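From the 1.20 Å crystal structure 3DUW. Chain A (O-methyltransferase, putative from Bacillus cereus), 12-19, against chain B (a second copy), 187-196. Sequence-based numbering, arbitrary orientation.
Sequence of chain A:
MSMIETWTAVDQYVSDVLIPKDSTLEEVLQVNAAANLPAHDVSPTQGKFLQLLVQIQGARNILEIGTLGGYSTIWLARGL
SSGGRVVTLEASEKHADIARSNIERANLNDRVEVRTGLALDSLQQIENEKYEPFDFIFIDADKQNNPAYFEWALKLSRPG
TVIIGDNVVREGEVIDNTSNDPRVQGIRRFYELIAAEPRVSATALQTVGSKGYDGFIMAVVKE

Chain A (12-19) QYVSDVLI
Chain B 187-196: IRRFYELIAA

Two helices from two copies of one protein pack side by side, running in roughly the same direction with 34° between their N-to-C vectors and 9.4 Å between axes at closest approach. The chain A stretch is helical from 12 to 18, continuing a helix that begins earlier, and Ile A19 leaves helical phi/psi at -122/102; the chain B stretch, 187 to 196, is helical throughout and also continues an earlier helix. The helices draw together at their C-terminal ends, where the CA atoms of Leu A18 and Ala B195 lie 5.6 Å apart.

The organizing bump is Tyr B191, chi1 m and chi2 -91°, whose side chain enters a hollow formed by Tyr A13, Val A14, Val A17 and Leu A18. This i, i+1, i+4, i+5 set makes a natural socket on a helix. Tyr A13, chi1 t and chi2 78°, presents its edge to the Tyr B191 face, the ring centroids 5.3 Å apart and the planes at 72°. Beta-branched Val A14 (t) and Val A17 (m) line the hollow compactly: Val A14 CG2 lies 4.1 Å from Tyr B191 CE1, and Val A17 CG2 lies 3.9 Å from Tyr B191 CD1. Leu A18 (m, t) starts sideways but reaches in, placing CD1 3.8 Å from Tyr B191 CD1 and CD2 4.0 Å from Ile B194 CG2; Ile B194 is also m, t.

Where the backbones converge, a small residue fits: Ala B195 CB is 3.2 Å from Val A17 O. At the other end, Arg B188 (m, t, p, chi4 81°) lays its guanidinium beside Tyr A13, NH1 3.4 Å from CE1, with the phenol oxygen over one guanidinium face.

No direct hydrogen bond crosses the contact, which buries 414 Å² over both sides. A water provides the polar link, 2.7 Å from Tyr A13 OH and donating to Glu B192 OE2 at 2.4 Å. The rule is one large aromatic knob, an aliphatic socket closed by a second aromatic, and alanine at the tight approach.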

# COMPACT_ATOMS: atom_id res chain seq x y z
N GLN A 12 -12.06 -7.51 10.79
CA GLN A 12 -12.88 -8.71 10.63
C GLN A 12 -13.87 -8.48 9.49
O GLN A 12 -14.12 -9.38 8.69
CB GLN A 12 -13.65 -9.02 11.92
CG GLN A 12 -14.43 -10.34 11.88
CD GLN A 12 -13.52 -11.54 11.76
OE1 GLN A 12 -12.63 -11.75 12.59
NE2 GLN A 12 -13.74 -12.35 10.73
N TYR A 13 -14.42 -7.28 9.42
CA TYR A 13 -15.36 -6.93 8.35
C TYR A 13 -14.64 -6.98 7.00
O TYR A 13 -15.11 -7.61 6.05
CB TYR A 13 -15.91 -5.52 8.58
CG TYR A 13 -16.72 -5.00 7.41
CD1 TYR A 13 -18.03 -5.42 7.19
CD2 TYR A 13 -16.15 -4.10 6.49
CE1 TYR A 13 -18.76 -4.98 6.09
CE2 TYR A 13 -16.88 -3.65 5.39
CZ TYR A 13 -18.18 -4.09 5.20
OH TYR A 13 -18.90 -3.66 4.11
N VAL A 14 -13.50 -6.30 6.92
CA VAL A 14 -12.73 -6.26 5.68
C VAL A 14 -12.37 -7.66 5.20
O VAL A 14 -12.54 -7.99 4.03
CB VAL A 14 -11.43 -5.44 5.86
CG1 VAL A 14 -10.55 -5.54 4.62
CG2 VAL A 14 -11.77 -3.99 6.14
N SER A 15 -11.87 -8.50 6.11
CA SER A 15 -11.50 -9.86 5.76
C SER A 15 -12.71 -10.68 5.34
O SER A 15 -12.68 -11.38 4.33
CB SER A 15 -10.80 -10.53 6.95
OG SER A 15 -10.32 -11.82 6.59
N ASP A 16 -13.80 -10.58 6.11
CA ASP A 16 -15.01 -11.33 5.79
C ASP A 16 -15.52 -11.05 4.39
O ASP A 16 -15.90 -11.96 3.66
CB ASP A 16 -16.13 -11.01 6.78
CG ASP A 16 -15.94 -11.68 8.12
OD1 ASP A 16 -15.13 -12.63 8.21
OD2 ASP A 16 -16.61 -11.27 9.09
N VAL A 17 -15.53 -9.78 4.00
CA VAL A 17 -16.04 -9.41 2.70
C VAL A 17 -15.05 -9.55 1.54
O VAL A 17 -15.43 -10.03 0.47
CB VAL A 17 -16.60 -7.97 2.70
CG1 VAL A 17 -17.69 -7.84 3.75
CG2 VAL A 17 -15.49 -6.97 2.98
N LEU A 18 -13.81 -9.15 1.74
CA LEU A 18 -12.81 -9.17 0.67
C LEU A 18 -11.89 -10.37 0.56
O LEU A 18 -11.24 -10.55 -0.47
CB LEU A 18 -11.94 -7.91 0.74
CG LEU A 18 -12.64 -6.55 0.69
CD1 LEU A 18 -11.60 -5.45 0.73
CD2 LEU A 18 -13.48 -6.44 -0.57
N ILE A 19 -11.83 -11.20 1.60
CA ILE A 19 -10.94 -12.35 1.56
C ILE A 19 -11.70 -13.66 1.77
O ILE A 19 -12.06 -14.01 2.89
CB ILE A 19 -9.83 -12.21 2.63
CG1 ILE A 19 -9.11 -10.87 2.46
CG2 ILE A 19 -8.84 -13.37 2.53
CD1 ILE A 19 -8.04 -10.59 3.50
N ILE B 187 -20.13 3.19 0.93
CA ILE B 187 -18.84 2.56 1.12
C ILE B 187 -19.02 1.06 1.33
O ILE B 187 -18.30 0.25 0.74
CB ILE B 187 -18.09 3.19 2.32
CG1 ILE B 187 -17.58 4.59 1.93
CG2 ILE B 187 -16.97 2.30 2.77
CD1 ILE B 187 -16.49 4.58 0.89
N ARG B 188 -19.99 0.67 2.15
CA ARG B 188 -20.22 -0.75 2.39
C ARG B 188 -20.61 -1.47 1.10
O ARG B 188 -20.14 -2.58 0.83
CB ARG B 188 -21.30 -0.94 3.46
CG ARG B 188 -20.84 -0.59 4.87
CD ARG B 188 -21.99 -0.64 5.86
NE ARG B 188 -22.58 -1.97 5.95
CZ ARG B 188 -22.09 -2.98 6.67
NH1 ARG B 188 -20.98 -2.81 7.38
NH2 ARG B 188 -22.70 -4.15 6.68
N ARG B 189 -21.45 -0.85 0.28
CA ARG B 189 -21.85 -1.47 -0.98
C ARG B 189 -20.65 -1.58 -1.94
O ARG B 189 -20.61 -2.48 -2.77
CB ARG B 189 -23.00 -0.70 -1.62
CG ARG B 189 -24.29 -0.82 -0.82
CD ARG B 189 -25.34 0.18 -1.26
NE ARG B 189 -26.42 0.27 -0.28
CZ ARG B 189 -27.19 1.34 -0.13
NH1 ARG B 189 -27.00 2.40 -0.90
NH2 ARG B 189 -28.15 1.34 0.79
N PHE B 190 -19.70 -0.67 -1.80
CA PHE B 190 -18.47 -0.67 -2.59
C PHE B 190 -17.71 -1.97 -2.25
O PHE B 190 -17.30 -2.72 -3.14
CB PHE B 190 -17.67 0.59 -2.22
CG PHE B 190 -16.37 0.76 -2.96
CD1 PHE B 190 -16.31 0.85 -4.34
CD2 PHE B 190 -15.19 0.92 -2.23
CE1 PHE B 190 -15.10 1.11 -4.99
CE2 PHE B 190 -13.98 1.18 -2.86
CZ PHE B 190 -13.93 1.27 -4.24
N TYR B 191 -17.53 -2.25 -0.96
CA TYR B 191 -16.85 -3.47 -0.53
C TYR B 191 -17.59 -4.69 -1.09
O TYR B 191 -16.98 -5.62 -1.63
CB TYR B 191 -16.83 -3.59 1.00
CG TYR B 191 -15.76 -2.80 1.72
CD1 TYR B 191 -14.51 -3.37 2.01
CD2 TYR B 191 -16.01 -1.50 2.17
CE1 TYR B 191 -13.55 -2.66 2.74
CE2 TYR B 191 -15.05 -0.79 2.89
CZ TYR B 191 -13.83 -1.37 3.18
OH TYR B 191 -12.89 -0.67 3.91
N GLU B 192 -18.91 -4.69 -0.93
CA GLU B 192 -19.75 -5.79 -1.38
C GLU B 192 -19.67 -6.04 -2.89
O GLU B 192 -19.59 -7.18 -3.33
CB GLU B 192 -21.21 -5.55 -0.98
CG GLU B 192 -21.47 -5.63 0.52
CD GLU B 192 -22.82 -5.05 0.92
OE1 GLU B 192 -23.72 -4.97 0.06
OE2 GLU B 192 -22.98 -4.67 2.10
N LEU B 193 -19.70 -4.96 -3.67
CA LEU B 193 -19.64 -5.11 -5.11
C LEU B 193 -18.28 -5.65 -5.54
O LEU B 193 -18.19 -6.45 -6.48
CB LEU B 193 -19.95 -3.78 -5.80
CG LEU B 193 -21.45 -3.42 -5.76
CD1 LEU B 193 -21.64 -1.96 -6.12
CD2 LEU B 193 -22.23 -4.32 -6.72
N ILE B 194 -17.23 -5.23 -4.86
CA ILE B 194 -15.90 -5.74 -5.19
C ILE B 194 -15.89 -7.25 -4.96
O ILE B 194 -15.36 -8.01 -5.77
CB ILE B 194 -14.81 -5.07 -4.32
CG1 ILE B 194 -14.66 -3.60 -4.74
CG2 ILE B 194 -13.50 -5.80 -4.47
CD1 ILE B 194 -13.70 -2.81 -3.87
N ALA B 195 -16.49 -7.69 -3.86
CA ALA B 195 -16.55 -9.11 -3.53
C ALA B 195 -17.40 -9.88 -4.56
O ALA B 195 -17.13 -11.05 -4.85
CB ALA B 195 -17.14 -9.30 -2.13
N ALA B 196 -18.41 -9.22 -5.11
CA ALA B 196 -19.29 -9.86 -6.09
C ALA B 196 -18.64 -10.01 -7.47
O ALA B 196 -19.09 -10.81 -8.29
CB ALA B 196 -20.59 -9.06 -6.21
O HOH W 1 -21.26 -4.96 3.82